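Local coordinates for protein pilus tip adhesin Cpa (Streptococcus pyogenes, PDB 4C0Z) that is a component of the streptococcal pilus tip and can attach covalently to host-cell surface targets through reactive internal thioester bonds, this chain being its N-terminal domain, at residues I[104-115]-I[180-191]. Numbering follows the deposited sequence.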
loop_
_atom_site.group_PDB
_atom_site.type_symbol
_atom_site.label_atom_id
_atom_site.label_comp_id
_atom_site.label_asym_id
_atom_site.label_seq_id
_atom_site.Cartn_x
_atom_site.Cartn_y
_atom_site.Cartn_z
ATOM N N ARG I 104 5.874 21.521 -2.095
ATOM C CA ARG I 104 6.892 21.849 -1.086
ATOM C C ARG I 104 7.783 20.646 -0.764
ATOM O O ARG I 104 8.995 20.812 -0.616
ATOM C CB ARG I 104 6.268 22.401 0.200
ATOM C CG ARG I 104 6.196 23.904 0.218
ATOM C CD ARG I 104 5.796 24.463 1.572
ATOM N NE ARG I 104 4.409 24.144 1.914
ATOM C CZ ARG I 104 3.357 24.887 1.578
ATOM N NH1 ARG I 104 3.517 25.997 0.870
ATOM N NH2 ARG I 104 2.137 24.519 1.939
ATOM N N ILE I 105 7.187 19.437 -0.687
ATOM C CA ILE I 105 7.907 18.195 -0.412
ATOM C C ILE I 105 8.847 17.883 -1.564
ATOM O O ILE I 105 10.002 17.552 -1.315
ATOM C CB ILE I 105 6.956 17.007 -0.096
ATOM C CG1 ILE I 105 6.270 17.206 1.269
ATOM C CG2 ILE I 105 7.697 15.652 -0.144
ATOM C CD1 ILE I 105 5.066 16.319 1.463
ATOM N N LEU I 106 8.360 17.983 -2.810
ATOM C CA LEU I 106 9.169 17.689 -3.982
ATOM C C LEU I 106 10.327 18.673 -4.134
ATOM O O LEU I 106 11.441 18.248 -4.428
ATOM C CB LEU I 106 8.296 17.599 -5.249
ATOM C CG LEU I 106 7.249 16.471 -5.275
ATOM C CD1 LEU I 106 6.478 16.448 -6.577
ATOM C CD2 LEU I 106 7.886 15.114 -5.071
ATOM N N TYR I 107 10.078 19.964 -3.841
ATOM C CA TYR I 107 11.057 21.053 -3.883
ATOM C C TYR I 107 12.168 20.868 -2.847
ATOM O O TYR I 107 13.318 21.196 -3.122
ATOM C CB TYR I 107 10.339 22.394 -3.665
ATOM C CG TYR I 107 11.182 23.627 -3.908
ATOM C CD1 TYR I 107 11.560 23.994 -5.196
ATOM C CD2 TYR I 107 11.522 24.480 -2.860
ATOM C CE1 TYR I 107 12.334 25.128 -5.427
ATOM C CE2 TYR I 107 12.268 25.635 -3.082
ATOM C CZ TYR I 107 12.666 25.959 -4.369
ATOM O OH TYR I 107 13.374 27.107 -4.604
ATOM N N ASN I 108 11.824 20.324 -1.676
ATOM C CA ASN I 108 12.744 20.098 -0.561
ATOM C C ASN I 108 13.319 18.690 -0.445
ATOM O O ASN I 108 14.281 18.486 0.307
ATOM C CB ASN I 108 12.075 20.484 0.750
ATOM C CG ASN I 108 12.073 21.960 0.968
ATOM O OD1 ASN I 108 13.055 22.531 1.449
ATOM N ND2 ASN I 108 10.994 22.612 0.553
ATOM N N GLY I 109 12.717 17.735 -1.154
ATOM C CA GLY I 109 13.110 16.334 -1.118
ATOM C C GLY I 109 14.075 15.923 -2.198
ATOM O O GLY I 109 14.703 16.771 -2.832
ATOM N N TYR I 110 14.189 14.612 -2.430
ATOM C CA TYR I 110 15.094 14.087 -3.439
ATOM C C TYR I 110 14.570 14.259 -4.882
ATOM O O TYR I 110 13.437 13.868 -5.161
ATOM C CB TYR I 110 15.455 12.613 -3.154
ATOM C CG TYR I 110 16.491 12.066 -4.117
ATOM C CD1 TYR I 110 16.117 11.545 -5.356
ATOM C CD2 TYR I 110 17.853 12.152 -3.829
ATOM C CE1 TYR I 110 17.067 11.084 -6.266
ATOM C CE2 TYR I 110 18.814 11.693 -4.732
ATOM C CZ TYR I 110 18.415 11.152 -5.947
ATOM O OH TYR I 110 19.346 10.685 -6.840
ATOM N N PRO I 111 15.393 14.775 -5.830
ATOM C CA PRO I 111 16.782 15.248 -5.679
ATOM C C PRO I 111 16.976 16.760 -5.475
ATOM O O PRO I 111 18.113 17.190 -5.225
ATOM C CB PRO I 111 17.406 14.814 -7.008
ATOM C CG PRO I 111 16.276 15.007 -8.015
ATOM C CD PRO I 111 14.969 14.842 -7.246
ATOM N N ASN I 112 15.901 17.567 -5.630
ATOM C CA ASN I 112 15.961 19.028 -5.567
ATOM C C ASN I 112 16.642 19.556 -4.306
ATOM O O ASN I 112 17.575 20.356 -4.421
ATOM C CB ASN I 112 14.596 19.664 -5.784
ATOM C CG ASN I 112 14.690 21.030 -6.449
ATOM O OD1 ASN I 112 15.278 21.181 -7.515
ATOM N ND2 ASN I 112 14.105 22.056 -5.833
ATOM N N ASP I 113 16.201 19.103 -3.120
ATOM C CA ASP I 113 16.782 19.435 -1.809
ATOM C C ASP I 113 17.257 20.916 -1.679
ATOM O O ASP I 113 18.369 21.163 -1.213
ATOM C CB ASP I 113 17.949 18.450 -1.545
ATOM C CG ASP I 113 18.520 18.465 -0.143
ATOM O OD1 ASP I 113 17.748 18.720 0.813
ATOM O OD2 ASP I 113 19.731 18.192 0.004
ATOM N N ARG I 114 16.446 21.894 -2.139
ATOM C CA ARG I 114 16.835 23.312 -2.163
ATOM C C ARG I 114 17.224 23.878 -0.776
ATOM O O ARG I 114 18.100 24.734 -0.727
ATOM C CB ARG I 114 15.756 24.178 -2.865
ATOM C CG ARG I 114 16.124 25.657 -3.147
ATOM C CD ARG I 114 16.733 25.965 -4.518
ATOM N NE ARG I 114 15.963 26.944 -5.306
ATOM C CZ ARG I 114 16.474 27.966 -5.990
ATOM N NH1 ARG I 114 17.776 28.208 -5.962
ATOM N NH2 ARG I 114 15.680 28.773 -6.680
ATOM N N ASN I 115 16.646 23.381 0.333
ATOM C CA ASN I 115 16.987 23.909 1.660
ATOM C C ASN I 115 17.862 22.961 2.511
ATOM O O ASN I 115 18.033 23.184 3.718
ATOM C CB ASN I 115 15.739 24.356 2.419
ATOM C CG ASN I 115 15.090 25.579 1.822
ATOM O OD1 ASN I 115 15.636 26.688 1.848
ATOM N ND2 ASN I 115 13.903 25.401 1.277
ATOM N N VAL I 180 8.698 23.998 6.860
ATOM C CA VAL I 180 9.070 24.199 5.449
ATOM C C VAL I 180 8.929 25.681 5.046
ATOM O O VAL I 180 9.787 26.207 4.342
ATOM C CB VAL I 180 8.320 23.248 4.464
ATOM C CG1 VAL I 180 8.911 23.325 3.061
ATOM C CG2 VAL I 180 8.337 21.804 4.951
ATOM N N GLU I 181 7.860 26.344 5.510
ATOM C CA GLU I 181 7.575 27.748 5.203
ATOM C C GLU I 181 8.549 28.740 5.869
ATOM O O GLU I 181 8.679 29.866 5.387
ATOM C CB GLU I 181 6.113 28.097 5.522
ATOM C CG GLU I 181 5.115 27.509 4.527
ATOM C CD GLU I 181 3.715 27.248 5.052
ATOM O OE1 GLU I 181 3.454 27.513 6.249
ATOM O OE2 GLU I 181 2.873 26.769 4.259
ATOM N N SER I 182 9.252 28.317 6.944
ATOM C CA SER I 182 10.231 29.148 7.666
ATOM C C SER I 182 11.628 29.122 7.013
ATOM O O SER I 182 12.493 29.916 7.393
ATOM C CB SER I 182 10.322 28.725 9.131
ATOM O OG SER I 182 10.942 27.458 9.290
ATOM N N LEU I 183 11.837 28.220 6.037
ATOM C CA LEU I 183 13.101 28.027 5.317
ATOM C C LEU I 183 13.425 29.161 4.341
ATOM O O LEU I 183 12.493 29.796 3.847
ATOM C CB LEU I 183 13.111 26.666 4.601
ATOM C CG LEU I 183 13.097 25.436 5.495
ATOM C CD1 LEU I 183 12.741 24.211 4.699
ATOM C CD2 LEU I 183 14.428 25.236 6.207
ATOM N N PRO I 184 14.726 29.439 4.052
ATOM C CA PRO I 184 15.063 30.574 3.166
ATOM C C PRO I 184 14.532 30.506 1.737
ATOM O O PRO I 184 14.134 31.540 1.200
ATOM C CB PRO I 184 16.595 30.606 3.184
ATOM C CG PRO I 184 16.985 29.851 4.398
ATOM C CD PRO I 184 15.951 28.795 4.569
ATOM N N ASN I 185 14.524 29.313 1.126
ATOM C CA ASN I 185 14.058 29.153 -0.247
ATOM C C ASN I 185 12.641 28.578 -0.314
ATOM O O ASN I 185 12.418 27.429 0.075
ATOM C CB ASN I 185 15.041 28.306 -1.057
ATOM C CG ASN I 185 16.455 28.826 -1.058
ATOM O OD1 ASN I 185 16.722 29.951 -1.469
ATOM N ND2 ASN I 185 17.394 28.009 -0.603
ATOM N N GLN I 186 11.681 29.388 -0.796
ATOM C CA GLN I 186 10.276 28.988 -0.949
ATOM C C GLN I 186 10.005 28.563 -2.404
ATOM O O GLN I 186 10.723 29.004 -3.299
ATOM C CB GLN I 186 9.330 30.131 -0.521
ATOM C CG GLN I 186 9.422 30.530 0.963
ATOM C CD GLN I 186 8.883 29.486 1.923
ATOM O OE1 GLN I 186 7.682 29.197 1.970
ATOM N NE2 GLN I 186 9.761 28.918 2.737
ATOM N N VAL I 187 8.988 27.698 -2.636
ATOM C CA VAL I 187 8.615 27.210 -3.977
ATOM C C VAL I 187 8.288 28.386 -4.928
ATOM O O VAL I 187 7.332 29.130 -4.681
ATOM C CB VAL I 187 7.470 26.158 -3.960
ATOM C CG1 VAL I 187 7.159 25.632 -5.363
ATOM C CG2 VAL I 187 7.804 25.008 -3.031
ATOM N N PRO I 188 9.065 28.559 -6.022
ATOM C CA PRO I 188 8.742 29.634 -6.974
ATOM C C PRO I 188 7.572 29.244 -7.887
ATOM O O PRO I 188 7.225 28.066 -7.964
ATOM C CB PRO I 188 10.046 29.798 -7.754
ATOM C CG PRO I 188 10.644 28.409 -7.758
ATOM C CD PRO I 188 10.237 27.771 -6.463
ATOM N N ALA I 189 6.980 30.227 -8.594
ATOM C CA ALA I 189 5.859 30.015 -9.523
ATOM C C ALA I 189 6.198 29.074 -10.708
ATOM O O ALA I 189 5.308 28.382 -11.205
ATOM C CB ALA I 189 5.357 31.357 -10.044
ATOM N N ASN I 190 7.481 29.049 -11.142
ATOM C CA ASN I 190 7.956 28.238 -12.274
ATOM C C ASN I 190 8.203 26.751 -11.940
ATOM O O ASN I 190 8.324 25.948 -12.866
ATOM C CB ASN I 190 9.193 28.873 -12.939
ATOM C CG ASN I 190 10.364 29.099 -12.018
ATOM O OD1 ASN I 190 10.301 29.884 -11.069
ATOM N ND2 ASN I 190 11.483 28.460 -12.316
ATOM N N TYR I 191 8.243 26.378 -10.640
ATOM C CA TYR I 191 8.399 24.988 -10.186
ATOM C C TYR I 191 6.974 24.401 -10.060
ATOM O O TYR I 191 6.245 24.764 -9.136
ATOM C CB TYR I 191 9.176 24.951 -8.855
ATOM C CG TYR I 191 9.579 23.566 -8.402
ATOM C CD1 TYR I 191 10.758 22.977 -8.854
ATOM C CD2 TYR I 191 8.814 22.865 -7.478
ATOM C CE1 TYR I 191 11.148 21.714 -8.420
ATOM C CE2 TYR I 191 9.189 21.596 -7.041
ATOM C CZ TYR I 191 10.354 21.021 -7.519
ATOM O OH TYR I 191 10.733 19.776 -7.087
#
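Asn-115 OD1, in the thioester domain, is gripped by the backbone and side chain of Asn-185: Asn-185 N donates to it at 2.9 Å, in the carbonyl plane and on a lone pair, while Asn-185 ND2 adds a weak bond. On the same amide, Asn-115 ND2 gives one hydrogen to Asn-185 O at 2.8 Å, nearly straight at 174°, and the other to Asn-108 OD1. This side chain thus pairs with both backbone polar groups of Asn-185, and with its plane fixed it ties the loop after helix 98-108 to the linker, which runs from helix 177-181 past the C-terminal end of helix 98-108 to strand 191-198 of the antiparallel barrel. Asn-108, which accepts from Asn-115, uses its own ND2 to bond Arg-104 O one helical turn back; the same nitrogen lies 3.3 Å from Val-180 CG1.

Beside this polar patch, Tyr-107 is sandwiched between Val-187 CA, centred over one face at 4.1 Å from the ring centroid, and Arg-114 CB, offset toward the rim of the other. Its CG lies anti to the backbone N (chi1 -170°), bringing the CD1 edge over the face of Tyr-191 in a T-shaped pair, planes at 72°. Tyr-211 of strand 205-211 also meets Tyr-191 edge-to-face.

On the side of helix 177-181, Arg-104 lays CD against Val-180 CG1; its NH2 bonds to Asn-101 OD1. Glu-181 OE2 sits over the guanidinium face, 3.3 Å from Arg-104 NH2, making the salt bridge electrostatic and not a directed N-H bond.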